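Response regulator (Pseudomonas putida, PDB 3HDV) probably serves as the phosphoacceptor receiver domain of a two-component response regulator, taking a phosphoryl group on an aspartate to pass on a signal. Local coordinates at residues K28-D33 and K116-V121; L45-Q50 and S77-L82; E94-V99 and V105-K110. All blocks are in the same frame, centred on the assembly; numbering follows the deposited sequence.

In the fold
All three contacts lie in one receiver domain of the CheY type, a five-stranded parallel sheet of strand order 2-1-3-4-5 with helices packed on it. Contact 1 joins the turn after helix 17-29 to helix 114-124, setting the last helix next to the first; the segments of contacts 2 and 3 both fall between its two halves in sequence. Contact 2 closes before contact 3 opens. With centres about 20 to 21 Å apart, contact 1 ties the start of the fold to its end, contact 2 holds the middle and contact 3 the last beta-alpha-beta unit. Contacts 1 and 3 nevertheless touch, where Leu120 and Lys116 pack on Asp106 and Leu108; contacts 2 and 3 do not.

Contact 1: residues K28-D33 and K116-V121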
ATOM      1  N   LYS B  28       0.482  -9.557  -0.477  1.00 33.60           N
ATOM      2  CA  LYS B  28       1.025 -10.327  -1.618  1.00 35.23           C
ATOM      3  C   LYS B  28       2.562 -10.525  -1.581  1.00 35.26           C
ATOM      4  O   LYS B  28       3.047 -11.639  -1.836  1.00 36.30           O
ATOM      5  CB  LYS B  28       0.490  -9.826  -2.978  1.00 34.48           C
ATOM      6  CG  LYS B  28      -1.100  -9.902  -3.106  1.00 36.64           C
ATOM      7  CD  LYS B  28      -1.517  -9.626  -4.578  1.00 36.48           C
ATOM      8  CE  LYS B  28      -2.981  -9.689  -4.811  1.00 38.81           C
ATOM      9  NZ  LYS B  28      -3.324  -9.381  -6.266  1.00 41.22           N
ATOM     10  N   SER B  29       3.326  -9.503  -1.207  1.00 35.84           N
ATOM     11  CA  SER B  29       4.800  -9.652  -1.109  1.00 36.22           C
ATOM     12  C   SER B  29       5.193 -10.710  -0.069  1.00 38.67           C
ATOM     13  O   SER B  29       6.312 -11.224  -0.117  1.00 37.95           O
ATOM     14  CB  SER B  29       5.508  -8.334  -0.779  1.00 35.48           C
ATOM     15  OG  SER B  29       5.352  -8.009   0.580  1.00 33.17           O
ATOM     16  N   ARG B  30       4.263 -11.024   0.854  1.00 40.16           N
ATOM     17  CA  ARG B  30       4.478 -12.030   1.914  1.00 41.35           C
ATOM     18  C   ARG B  30       3.772 -13.338   1.606  1.00 41.42           C
ATOM     19  O   ARG B  30       3.588 -14.163   2.500  1.00 42.51           O
ATOM     20  CB  ARG B  30       4.015 -11.497   3.279  1.00 41.86           C
ATOM     21  CG  ARG B  30       4.778 -10.260   3.768  1.00 43.67           C
ATOM     22  CD  ARG B  30       6.267 -10.544   3.838  1.00 50.00           C
ATOM     23  NE  ARG B  30       6.544 -11.595   4.813  1.00 57.66           N
ATOM     24  CZ  ARG B  30       7.707 -12.232   4.970  1.00 62.47           C
ATOM     25  NH1 ARG B  30       8.772 -11.942   4.207  1.00 62.21           N
ATOM     26  NH2 ARG B  30       7.797 -13.177   5.908  1.00 64.59           N
ATOM     27  N   GLY B  31       3.393 -13.524   0.340  1.00 41.31           N
ATOM     28  CA  GLY B  31       2.706 -14.718  -0.137  1.00 40.79           C
ATOM     29  C   GLY B  31       1.239 -14.904   0.205  1.00 40.88           C
ATOM     30  O   GLY B  31       0.708 -16.031   0.070  1.00 40.97           O
ATOM     31  N   ILE B  32       0.563 -13.820   0.630  1.00 39.25           N
ATOM     32  CA  ILE B  32      -0.854 -13.880   0.986  1.00 36.66           C
ATOM     33  C   ILE B  32      -1.699 -13.130  -0.058  1.00 37.11           C
ATOM     34  O   ILE B  32      -1.514 -11.914  -0.270  1.00 36.09           O
ATOM     35  CB  ILE B  32      -1.124 -13.266   2.378  1.00 36.93           C
ATOM     36  CG1 ILE B  32      -0.353 -14.022   3.488  1.00 36.53           C
ATOM     37  CG2 ILE B  32      -2.627 -13.216   2.666  1.00 34.04           C
ATOM     38  CD1 ILE B  32      -0.109 -13.197   4.716  1.00 36.84           C
ATOM     39  N   ASP B  33      -2.619 -13.854  -0.692  1.00 34.81           N
ATOM     40  CA  ASP B  33      -3.544 -13.295  -1.656  1.00 36.01           C
ATOM     41  C   ASP B  33      -4.474 -12.265  -0.992  1.00 33.25           C
ATOM     42  O   ASP B  33      -4.943 -12.482   0.120  1.00 32.19           O
ATOM     43  CB  ASP B  33      -4.404 -14.419  -2.162  1.00 37.64           C
ATOM     44  CG  ASP B  33      -4.723 -14.300  -3.595  1.00 45.16           C
ATOM     45  OD1 ASP B  33      -4.491 -13.198  -4.201  1.00 51.60           O
ATOM     46  OD2 ASP B  33      -5.229 -15.341  -4.111  1.00 53.09           O
ATOM     47  N   LYS B 116       3.458  -6.672  13.426  1.00 36.56           N
ATOM     48  CA  LYS B 116       2.343  -7.161  14.267  1.00 37.24           C
ATOM     49  C   LYS B 116       1.124  -7.572  13.427  1.00 36.26           C
ATOM     50  O   LYS B 116       0.476  -8.613  13.688  1.00 36.22           O
ATOM     51  CB  LYS B 116       1.911  -6.102  15.274  1.00 37.47           C
ATOM     52  CG  LYS B 116       0.725  -6.500  16.199  1.00 39.69           C
ATOM     53  CD  LYS B 116       0.164  -5.240  16.902  1.00 39.54           C
ATOM     54  CE  LYS B 116      -0.702  -5.574  18.158  1.00 44.09           C
ATOM     55  NZ  LYS B 116      -1.083  -4.298  18.925  1.00 45.15           N
ATOM     56  N   LEU B 117       0.790  -6.748  12.435  1.00 35.00           N
ATOM     57  CA  LEU B 117      -0.314  -7.116  11.506  1.00 34.12           C
ATOM     58  C   LEU B 117      -0.124  -8.504  10.878  1.00 32.91           C
ATOM     59  O   LEU B 117      -1.045  -9.317  10.865  1.00 31.49           O
ATOM     60  CB  LEU B 117      -0.508  -6.065  10.400  1.00 32.74           C
ATOM     61  CG  LEU B 117      -1.661  -6.302   9.403  1.00 33.57           C
ATOM     62  CD1 LEU B 117      -3.084  -6.493  10.047  1.00 33.26           C
ATOM     63  CD2 LEU B 117      -1.709  -5.112   8.392  1.00 34.97           C
ATOM     64  N   LEU B 118       1.057  -8.743  10.323  1.00 33.66           N
ATOM     65  CA  LEU B 118       1.336 -10.004   9.683  1.00 36.42           C
ATOM     66  C   LEU B 118       1.226 -11.197  10.679  1.00 36.67           C
ATOM     67  O   LEU B 118       0.667 -12.264  10.354  1.00 36.41           O
ATOM     68  CB  LEU B 118       2.689  -9.915   8.969  1.00 36.32           C
ATOM     69  CG  LEU B 118       3.121 -11.082   8.090  1.00 40.03           C
ATOM     70  CD1 LEU B 118       2.323 -11.133   6.742  1.00 35.72           C
ATOM     71  CD2 LEU B 118       4.737 -11.156   7.914  1.00 39.94           C
ATOM     72  N   GLU B 119       1.703 -11.005  11.909  1.00 37.92           N
ATOM     73  CA  GLU B 119       1.557 -12.038  12.961  1.00 39.17           C
ATOM     74  C   GLU B 119       0.095 -12.395  13.185  1.00 38.50           C
ATOM     75  O   GLU B 119      -0.258 -13.565  13.202  1.00 38.36           O
ATOM     76  CB  GLU B 119       2.166 -11.553  14.276  1.00 40.35           C
ATOM     77  CG  GLU B 119       3.664 -11.650  14.294  1.00 45.87           C
ATOM     78  CD  GLU B 119       4.278 -11.126  15.583  1.00 55.96           C
ATOM     79  OE1 GLU B 119       5.418 -10.586  15.505  1.00 59.24           O
ATOM     80  OE2 GLU B 119       3.621 -11.234  16.659  1.00 58.28           O
ATOM     81  N   LEU B 120      -0.763 -11.377  13.342  1.00 38.11           N
ATOM     82  CA  LEU B 120      -2.214 -11.595  13.457  1.00 37.96           C
ATOM     83  C   LEU B 120      -2.811 -12.293  12.245  1.00 38.05           C
ATOM     84  O   LEU B 120      -3.610 -13.195  12.411  1.00 38.50           O
ATOM     85  CB  LEU B 120      -2.963 -10.286  13.706  1.00 37.84           C
ATOM     86  CG  LEU B 120      -2.585  -9.462  14.921  1.00 39.48           C
ATOM     87  CD1 LEU B 120      -3.278  -8.075  14.837  1.00 39.69           C
ATOM     88  CD2 LEU B 120      -2.911 -10.188  16.240  1.00 43.26           C
ATOM     89  N   VAL B 121      -2.434 -11.875  11.036  1.00 37.82           N
ATOM     90  CA  VAL B 121      -2.938 -12.500   9.801  1.00 39.14           C
ATOM     91  C   VAL B 121      -2.534 -13.989   9.653  1.00 39.95           C
ATOM     92  O   VAL B 121      -3.387 -14.865   9.411  1.00 39.72           O
ATOM     93  CB  VAL B 121      -2.502 -11.694   8.532  1.00 38.71           C
ATOM     94  CG1 VAL B 121      -2.831 -12.461   7.293  1.00 39.84           C
ATOM     95  CG2 VAL B 121      -3.166 -10.318   8.510  1.00 37.23           C
TER
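Leu118 sets its CD1 methyl between Ile32 CD1 and the first carbons of Arg30, while CD2 goes to the guanidinium end of Arg30; these three side chains account for most of the surface buried here. Its CG is anti to the backbone N (chi1 -173°), which carries the forked end across to the turn after helix 17-29. Leu118 CD1 meets Ile32 CD1 at 3.8 Å and Arg30 CB at 3.9 Å. Bends at chi2 and chi3 fold the Arg30 chain, with CB and CG by CD1 and NE 3.6 Å from Leu118 CD2, a methyl set obliquely to the guanidinium. The cost is polar: Arg30 NE is buried with no hydrogen-bonding partner in the model. Ile32 CD1 has a second neighbour in Val121 CG1, one helical turn along from Leu118. Between Arg30 and Ile32, Gly31, at positive phi, is the C-prime residue of the Schellman motif that ends helix 17-29. Arg30 also packs on Leu25 of the second subunit. The contact packs the turn between helix 17-29 and strand 33-37 against helix 114-124, over the sheet, where Ile32 reaches Val10 of strand 9-13 and Val121 touches Ile85 of strand 83-88.

Contact 2: residues L45-Q50 and S77-L82; sequences LYLHYQ and SERAAL
Arg79 hands one hydrogen bond to the last turn of helix 40-49: its NH1 donates to Leu47 O at 2.9 Å, with an N-H...O angle of 144°. The donor arrives in the carbonyl plane, on a lone pair of the oxygen, and that oxygen in turn lies only 10° out of the guanidinium plane. Gln50 O sits near the same plane, at the guanidinium edge, but at 3.6 Å from Arg79 NH1 it is a neighbour and not a bonded partner. NH2 is engaged elsewhere, in a weak hydrogen bond to Ile53 O.

Apolar contact runs beside the polar one. Arg79 CD rests 3.6 Å from Leu47 CB, and Leu47 CD2 comes over one face of the guanidinium, so the leucine lines both the shaft and the flat head of the arginine. With bends at chi2 and chi3 that head lies beside Leu47. Leu47 also meets Leu82 tip to tip, CD2 to CD2 at 3.7 Å.

Within the loop, Ser77 OG accepts from Arg79 N at 2.8 Å in an ST turn, and two overlapping type I turns, Ser77 to Ala80 and Arg79 to Leu82, lead the chain towards strand 83-88.

The contact thus ties the C-terminal end of helix 40-49 to the loop between helix 67-75 and strand 83-88 of the receiver fold. A main-chain carbonyl in the last helical turn gains a cationic donor, whose charge would probably suit the negative end of the helix dipole, while the buried Leu47 and Leu82 pack beside it, against Ile74.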
ATOM      1  N   LEU B  45     -20.572  -6.963  -0.933  1.00 35.28           N
ATOM      2  CA  LEU B  45     -20.527  -7.673  -2.220  1.00 36.49           C
ATOM      3  C   LEU B  45     -19.454  -8.753  -2.299  1.00 37.02           C
ATOM      4  O   LEU B  45     -19.755  -9.902  -2.641  1.00 37.06           O
ATOM      5  CB  LEU B  45     -20.375  -6.694  -3.378  1.00 35.66           C
ATOM      6  CG  LEU B  45     -21.613  -5.817  -3.607  1.00 36.80           C
ATOM      7  CD1 LEU B  45     -21.297  -4.781  -4.666  1.00 33.54           C
ATOM      8  CD2 LEU B  45     -22.827  -6.712  -4.041  1.00 38.17           C
ATOM      9  N   TYR B  46     -18.203  -8.377  -2.009  1.00 36.24           N
ATOM     10  CA  TYR B  46     -17.101  -9.294  -2.061  1.00 35.41           C
ATOM     11  C   TYR B  46     -17.393 -10.503  -1.169  1.00 35.57           C
ATOM     12  O   TYR B  46     -17.209 -11.663  -1.579  1.00 32.82           O
ATOM     13  CB  TYR B  46     -15.780  -8.612  -1.631  1.00 36.26           C
ATOM     14  CG  TYR B  46     -14.777  -8.577  -2.751  1.00 36.03           C
ATOM     15  CD1 TYR B  46     -14.443  -9.747  -3.378  1.00 32.97           C
ATOM     16  CD2 TYR B  46     -14.207  -7.386  -3.219  1.00 34.41           C
ATOM     17  CE1 TYR B  46     -13.542  -9.790  -4.421  1.00 38.50           C
ATOM     18  CE2 TYR B  46     -13.256  -7.422  -4.302  1.00 34.26           C
ATOM     19  CZ  TYR B  46     -12.941  -8.649  -4.866  1.00 37.76           C
ATOM     20  OH  TYR B  46     -12.072  -8.833  -5.939  1.00 42.52           O
ATOM     21  N   LEU B  47     -17.852 -10.218   0.050  1.00 34.97           N
ATOM     22  CA  LEU B  47     -18.151 -11.275   1.014  1.00 36.41           C
ATOM     23  C   LEU B  47     -19.223 -12.250   0.496  1.00 37.54           C
ATOM     24  O   LEU B  47     -19.094 -13.464   0.672  1.00 37.90           O
ATOM     25  CB  LEU B  47     -18.570 -10.694   2.363  1.00 35.36           C
ATOM     26  CG  LEU B  47     -17.456  -9.972   3.144  1.00 35.81           C
ATOM     27  CD1 LEU B  47     -18.046  -9.303   4.366  1.00 36.43           C
ATOM     28  CD2 LEU B  47     -16.354 -10.921   3.525  1.00 31.25           C
ATOM     29  N   HIS B  48     -20.249 -11.696  -0.138  1.00 38.85           N
ATOM     30  CA  HIS B  48     -21.352 -12.482  -0.679  1.00 40.78           C
ATOM     31  C   HIS B  48     -20.918 -13.397  -1.865  1.00 40.87           C
ATOM     32  O   HIS B  48     -21.222 -14.595  -1.870  1.00 41.27           O
ATOM     33  CB  HIS B  48     -22.515 -11.554  -1.039  1.00 41.09           C
ATOM     34  CG  HIS B  48     -23.783 -12.286  -1.346  1.00 46.27           C
ATOM     35  ND1 HIS B  48     -24.027 -12.856  -2.577  1.00 49.19           N
ATOM     36  CD2 HIS B  48     -24.840 -12.610  -0.563  1.00 50.69           C
ATOM     37  CE1 HIS B  48     -25.190 -13.482  -2.546  1.00 53.14           C
ATOM     38  NE2 HIS B  48     -25.710 -13.340  -1.340  1.00 54.24           N
ATOM     39  N   TYR B  49     -20.144 -12.852  -2.810  1.00 39.67           N
ATOM     40  CA  TYR B  49     -19.850 -13.531  -4.068  1.00 39.74           C
ATOM     41  C   TYR B  49     -18.505 -14.251  -4.092  1.00 39.88           C
ATOM     42  O   TYR B  49     -18.193 -14.946  -5.048  1.00 39.81           O
ATOM     43  CB  TYR B  49     -19.933 -12.542  -5.236  1.00 39.16           C
ATOM     44  CG  TYR B  49     -21.313 -11.976  -5.421  1.00 39.82           C
ATOM     45  CD1 TYR B  49     -22.342 -12.730  -6.045  1.00 40.44           C
ATOM     46  CD2 TYR B  49     -21.629 -10.711  -4.960  1.00 39.87           C
ATOM     47  CE1 TYR B  49     -23.627 -12.213  -6.195  1.00 37.88           C
ATOM     48  CE2 TYR B  49     -22.914 -10.171  -5.131  1.00 39.85           C
ATOM     49  CZ  TYR B  49     -23.910 -10.940  -5.759  1.00 40.72           C
ATOM     50  OH  TYR B  49     -25.193 -10.418  -5.864  1.00 41.76           O
ATOM     51  N   GLN B  50     -17.683 -14.055  -3.065  1.00 40.68           N
ATOM     52  CA  GLN B  50     -16.383 -14.699  -3.005  1.00 41.14           C
ATOM     53  C   GLN B  50     -16.157 -15.324  -1.629  1.00 42.37           C
ATOM     54  O   GLN B  50     -15.587 -14.708  -0.708  1.00 42.72           O
ATOM     55  CB  GLN B  50     -15.279 -13.716  -3.416  1.00 40.79           C
ATOM     56  CG  GLN B  50     -13.854 -14.248  -3.236  1.00 42.82           C
ATOM     57  CD  GLN B  50     -13.569 -15.490  -4.084  1.00 45.26           C
ATOM     58  OE1 GLN B  50     -14.017 -16.609  -3.758  1.00 47.89           O
ATOM     59  NE2 GLN B  50     -12.844 -15.297  -5.185  1.00 41.97           N
ATOM     60  N   SER B  77     -25.200 -11.036   9.854  1.00 47.85           N
ATOM     61  CA  SER B  77     -25.377 -11.746   8.579  1.00 47.43           C
ATOM     62  C   SER B  77     -24.945 -13.220   8.673  1.00 48.98           C
ATOM     63  O   SER B  77     -24.526 -13.694   9.724  1.00 49.13           O
ATOM     64  CB  SER B  77     -24.552 -11.075   7.489  1.00 46.99           C
ATOM     65  OG  SER B  77     -23.210 -11.580   7.515  1.00 42.76           O
ATOM     66  N   GLU B  78     -25.020 -13.929   7.556  1.00 50.32           N
ATOM     67  CA  GLU B  78     -24.534 -15.300   7.476  1.00 52.72           C
ATOM     68  C   GLU B  78     -23.024 -15.387   7.668  1.00 51.17           C
ATOM     69  O   GLU B  78     -22.498 -16.449   7.987  1.00 51.60           O
ATOM     70  CB  GLU B  78     -24.910 -15.928   6.118  1.00 52.99           C
ATOM     71  CG  GLU B  78     -24.505 -17.413   5.953  1.00 57.29           C
ATOM     72  CD  GLU B  78     -24.932 -18.056   4.596  1.00 58.18           C
ATOM     73  OE1 GLU B  78     -25.528 -17.357   3.716  1.00 63.27           O
ATOM     74  OE2 GLU B  78     -24.650 -19.279   4.417  1.00 65.03           O
ATOM     75  N   ARG B  79     -22.339 -14.264   7.489  1.00 50.37           N
ATOM     76  CA  ARG B  79     -20.894 -14.215   7.671  1.00 48.65           C
ATOM     77  C   ARG B  79     -20.526 -13.626   9.029  1.00 47.83           C
ATOM     78  O   ARG B  79     -19.531 -12.912   9.155  1.00 47.28           O
ATOM     79  CB  ARG B  79     -20.241 -13.402   6.551  1.00 48.88           C
ATOM     80  CG  ARG B  79     -20.268 -14.082   5.192  1.00 48.76           C
ATOM     81  CD  ARG B  79     -19.052 -13.707   4.361  1.00 47.30           C
ATOM     82  NE  ARG B  79     -17.906 -14.566   4.649  1.00 45.96           N
ATOM     83  CZ  ARG B  79     -17.025 -14.966   3.737  1.00 38.56           C
ATOM     84  NH1 ARG B  79     -17.154 -14.583   2.475  1.00 36.74           N
ATOM     85  NH2 ARG B  79     -16.014 -15.747   4.090  1.00 35.47           N
ATOM     86  N   ALA B  80     -21.331 -13.928  10.044  1.00 45.57           N
ATOM     87  CA  ALA B  80     -21.075 -13.423  11.396  1.00 45.31           C
ATOM     88  C   ALA B  80     -19.816 -13.944  12.055  1.00 43.51           C
ATOM     89  O   ALA B  80     -19.321 -13.333  12.980  1.00 44.24           O
ATOM     90  CB  ALA B  80     -22.290 -13.639  12.337  1.00 45.37           C
ATOM     91  N   ALA B  81     -19.298 -15.073  11.593  1.00 42.61           N
ATOM     92  CA  ALA B  81     -18.082 -15.648  12.184  1.00 40.18           C
ATOM     93  C   ALA B  81     -16.810 -15.111  11.518  1.00 38.53           C
ATOM     94  O   ALA B  81     -15.713 -15.488  11.914  1.00 39.39           O
ATOM     95  CB  ALA B  81     -18.105 -17.198  12.124  1.00 40.32           C
ATOM     96  N   LEU B  82     -16.952 -14.255  10.514  1.00 36.39           N
ATOM     97  CA  LEU B  82     -15.801 -13.709   9.778  1.00 35.25           C
ATOM     98  C   LEU B  82     -14.753 -13.069  10.715  1.00 34.44           C
ATOM     99  O   LEU B  82     -15.085 -12.207  11.532  1.00 34.13           O
ATOM    100  CB  LEU B  82     -16.249 -12.666   8.759  1.00 34.33           C
ATOM    101  CG  LEU B  82     -15.140 -12.005   7.909  1.00 31.70           C
ATOM    102  CD1 LEU B  82     -14.528 -12.961   6.883  1.00 33.00           C
ATOM    103  CD2 LEU B  82     -15.741 -10.808   7.196  1.00 29.39           C
TER

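Contact 3: residues E94-V99 and V105-K110; sequences EEAVDV and VDFLLK
Phe107 leaves strand 106-109 with CG anti to its backbone N (chi1 -174°), and this swings the ring against Ala96 and Val99 of helix 93-101; a chi2 of 119° sets the turn of the ring, presenting one face to Ala96 and an edge to Val99.

Ala96 CB lies over the face of the ring in a CH-pi contact, 4.1 Å from the centroid of Phe107 and 23° off the ring normal. The methyl is displaced towards the rim, and its nearest ring atom is Phe107 CZ at 3.8 Å. The backbone comes closer still, with Ala96 CA 3.6 Å from Phe107 CE1. The small alanine thus brings the helix main chain right up to the aromatic ring.

Val99, one turn further on, meets the edge, with CG1 3.8 Å from Phe107 CD1 and the valine side chain crossing the ring at about a right angle. Between them the two residues hold adjoining parts of the same ring, and all three side chains are buried.

Next to Phe107, the side chain of Asp106 bends back to its successor's backbone: Phe107 N donates to Asp106 OD1 at 2.8 Å, on the anti side, tilted out of the carboxylate plane. The same oxygen is hydrogen-bonded to His101 of the third subunit, which also packs its Val97 on Phe107. Helix 93-101 and strand 106-109 thus face another copy, consistent with the surface OmpR-type receivers commonly use to dimerise.

The contact belongs to the beta-alpha-beta unit of strand 83-88, helix 93-101 and strand 106-109. Val86 of strand 83-88 touches both Val99 and Phe107, so helix 93-101 is seated over the two strands at this edge of the sheet, where 106-109 is the outermost strand within the chain.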
ATOM      1  N   GLU B  94     -14.559   5.244  23.221  1.00 33.12           N
ATOM      2  CA  GLU B  94     -15.930   4.678  23.142  1.00 34.27           C
ATOM      3  C   GLU B  94     -16.116   3.832  21.902  1.00 31.51           C
ATOM      4  O   GLU B  94     -16.671   2.737  21.965  1.00 31.31           O
ATOM      5  CB  GLU B  94     -17.000   5.798  23.245  1.00 35.26           C
ATOM      6  CG  GLU B  94     -16.994   6.354  24.694  1.00 38.85           C
ATOM      7  CD  GLU B  94     -18.170   7.262  25.077  1.00 41.00           C
ATOM      8  OE1 GLU B  94     -18.777   7.902  24.161  1.00 45.81           O
ATOM      9  OE2 GLU B  94     -18.441   7.335  26.346  1.00 48.06           O
ATOM     10  N   GLU B  95     -15.656   4.350  20.768  1.00 30.26           N
ATOM     11  CA  GLU B  95     -15.753   3.599  19.532  1.00 29.75           C
ATOM     12  C   GLU B  95     -14.919   2.284  19.614  1.00 29.90           C
ATOM     13  O   GLU B  95     -15.376   1.213  19.185  1.00 29.77           O
ATOM     14  CB  GLU B  95     -15.306   4.457  18.347  1.00 28.76           C
ATOM     15  CG  GLU B  95     -15.473   3.721  17.002  1.00 28.02           C
ATOM     16  CD  GLU B  95     -15.168   4.572  15.833  1.00 30.57           C
ATOM     17  OE1 GLU B  95     -14.135   5.278  15.831  1.00 33.72           O
ATOM     18  OE2 GLU B  95     -15.947   4.522  14.870  1.00 37.57           O
ATOM     19  N   ALA B  96     -13.702   2.367  20.156  1.00 29.90           N
ATOM     20  CA  ALA B  96     -12.858   1.155  20.282  1.00 29.90           C
ATOM     21  C   ALA B  96     -13.538   0.084  21.131  1.00 29.67           C
ATOM     22  O   ALA B  96     -13.521  -1.105  20.795  1.00 29.17           O
ATOM     23  CB  ALA B  96     -11.451   1.516  20.823  1.00 29.41           C
ATOM     24  N   VAL B  97     -14.203   0.516  22.205  1.00 29.95           N
ATOM     25  CA  VAL B  97     -14.905  -0.418  23.057  1.00 30.44           C
ATOM     26  C   VAL B  97     -16.109  -1.031  22.308  1.00 31.32           C
ATOM     27  O   VAL B  97     -16.327  -2.225  22.392  1.00 29.59           O
ATOM     28  CB  VAL B  97     -15.311   0.246  24.403  1.00 31.10           C
ATOM     29  CG1 VAL B  97     -16.348  -0.617  25.128  1.00 30.88           C
ATOM     30  CG2 VAL B  97     -14.026   0.529  25.296  1.00 29.95           C
ATOM     31  N   ASP B  98     -16.900  -0.187  21.598  1.00 31.98           N
ATOM     32  CA  ASP B  98     -17.981  -0.693  20.725  1.00 32.27           C
ATOM     33  C   ASP B  98     -17.468  -1.737  19.729  1.00 31.10           C
ATOM     34  O   ASP B  98     -18.047  -2.810  19.598  1.00 31.47           O
ATOM     35  CB  ASP B  98     -18.614   0.458  19.918  1.00 32.88           C
ATOM     36  CG  ASP B  98     -19.524   1.339  20.763  1.00 37.62           C
ATOM     37  OD1 ASP B  98     -20.044   0.865  21.804  1.00 41.89           O
ATOM     38  OD2 ASP B  98     -19.718   2.513  20.382  1.00 42.80           O
ATOM     39  N   VAL B  99     -16.396  -1.421  19.022  1.00 30.44           N
ATOM     40  CA  VAL B  99     -15.798  -2.379  18.078  1.00 30.45           C
ATOM     41  C   VAL B  99     -15.340  -3.672  18.761  1.00 31.59           C
ATOM     42  O   VAL B  99     -15.631  -4.811  18.279  1.00 31.70           O
ATOM     43  CB  VAL B  99     -14.690  -1.730  17.230  1.00 30.92           C
ATOM     44  CG1 VAL B  99     -13.965  -2.787  16.318  1.00 28.93           C
ATOM     45  CG2 VAL B  99     -15.308  -0.627  16.380  1.00 30.20           C
ATOM     46  N   VAL B 105     -10.763  -9.564  15.769  1.00 32.15           N
ATOM     47  CA  VAL B 105      -9.485 -10.246  16.132  1.00 31.38           C
ATOM     48  C   VAL B 105      -8.537  -9.272  16.863  1.00 31.68           C
ATOM     49  O   VAL B 105      -7.935  -9.621  17.890  1.00 31.89           O
ATOM     50  CB  VAL B 105      -8.802 -10.765  14.859  1.00 30.95           C
ATOM     51  CG1 VAL B 105      -7.315 -11.265  15.097  1.00 29.96           C
ATOM     52  CG2 VAL B 105      -9.689 -11.878  14.235  1.00 32.89           C
ATOM     53  N   ASP B 106      -8.358  -8.067  16.308  1.00 30.21           N
ATOM     54  CA  ASP B 106      -7.605  -7.043  17.031  1.00 29.67           C
ATOM     55  C   ASP B 106      -7.969  -5.696  16.456  1.00 28.36           C
ATOM     56  O   ASP B 106      -8.657  -5.639  15.418  1.00 26.40           O
ATOM     57  CB  ASP B 106      -6.088  -7.258  16.878  1.00 29.89           C
ATOM     58  CG  ASP B 106      -5.288  -6.751  18.087  1.00 32.71           C
ATOM     59  OD1 ASP B 106      -5.744  -5.883  18.904  1.00 30.51           O
ATOM     60  OD2 ASP B 106      -4.174  -7.268  18.241  1.00 35.25           O
ATOM     61  N   PHE B 107      -7.473  -4.624  17.106  1.00 27.98           N
ATOM     62  CA  PHE B 107      -7.824  -3.250  16.763  1.00 28.19           C
ATOM     63  C   PHE B 107      -6.474  -2.555  16.795  1.00 29.24           C
ATOM     64  O   PHE B 107      -5.926  -2.333  17.867  1.00 29.30           O
ATOM     65  CB  PHE B 107      -8.797  -2.715  17.827  1.00 27.71           C
ATOM     66  CG  PHE B 107      -9.375  -1.336  17.563  1.00 29.06           C
ATOM     67  CD1 PHE B 107     -10.747  -1.173  17.422  1.00 28.19           C
ATOM     68  CD2 PHE B 107      -8.564  -0.190  17.541  1.00 30.80           C
ATOM     69  CE1 PHE B 107     -11.331   0.100  17.201  1.00 28.32           C
ATOM     70  CE2 PHE B 107      -9.129   1.107  17.311  1.00 29.69           C
ATOM     71  CZ  PHE B 107     -10.510   1.247  17.149  1.00 31.67           C
ATOM     72  N   LEU B 108      -5.943  -2.206  15.630  1.00 28.90           N
ATOM     73  CA  LEU B 108      -4.654  -1.552  15.528  1.00 30.51           C
ATOM     74  C   LEU B 108      -4.812  -0.104  15.118  1.00 30.07           C
ATOM     75  O   LEU B 108      -5.670   0.214  14.307  1.00 31.24           O
ATOM     76  CB  LEU B 108      -3.807  -2.253  14.463  1.00 30.38           C
ATOM     77  CG  LEU B 108      -2.977  -3.484  14.824  1.00 34.24           C
ATOM     78  CD1 LEU B 108      -3.686  -4.421  15.703  1.00 36.49           C
ATOM     79  CD2 LEU B 108      -2.377  -4.212  13.578  1.00 31.97           C
ATOM     80  N   LEU B 109      -3.939   0.769  15.598  1.00 30.52           N
ATOM     81  CA  LEU B 109      -3.963   2.168  15.146  1.00 31.86           C
ATOM     82  C   LEU B 109      -2.960   2.412  14.034  1.00 31.33           C
ATOM     83  O   LEU B 109      -1.869   1.839  14.028  1.00 31.80           O
ATOM     84  CB  LEU B 109      -3.768   3.150  16.325  1.00 32.14           C
ATOM     85  CG  LEU B 109      -4.787   3.131  17.489  1.00 34.48           C
ATOM     86  CD1 LEU B 109      -4.287   4.037  18.647  1.00 34.03           C
ATOM     87  CD2 LEU B 109      -6.124   3.630  17.002  1.00 33.59           C
ATOM     88  N   LYS B 110      -3.345   3.241  13.080  1.00 31.93           N
ATOM     89  CA  LYS B 110      -2.423   3.729  12.045  1.00 33.26           C
ATOM     90  C   LYS B 110      -1.441   4.737  12.720  1.00 33.39           C
ATOM     91  O   LYS B 110      -1.800   5.325  13.708  1.00 32.27           O
ATOM     92  CB  LYS B 110      -3.210   4.382  10.890  1.00 32.90           C
ATOM     93  CG  LYS B 110      -4.184   3.420  10.111  1.00 33.73           C
ATOM     94  CD  LYS B 110      -5.001   4.172   9.073  1.00 34.23           C
ATOM     95  CE  LYS B 110      -4.112   4.587   7.886  1.00 40.25           C
ATOM     96  NZ  LYS B 110      -4.851   5.401   6.823  1.00 43.72           N
TER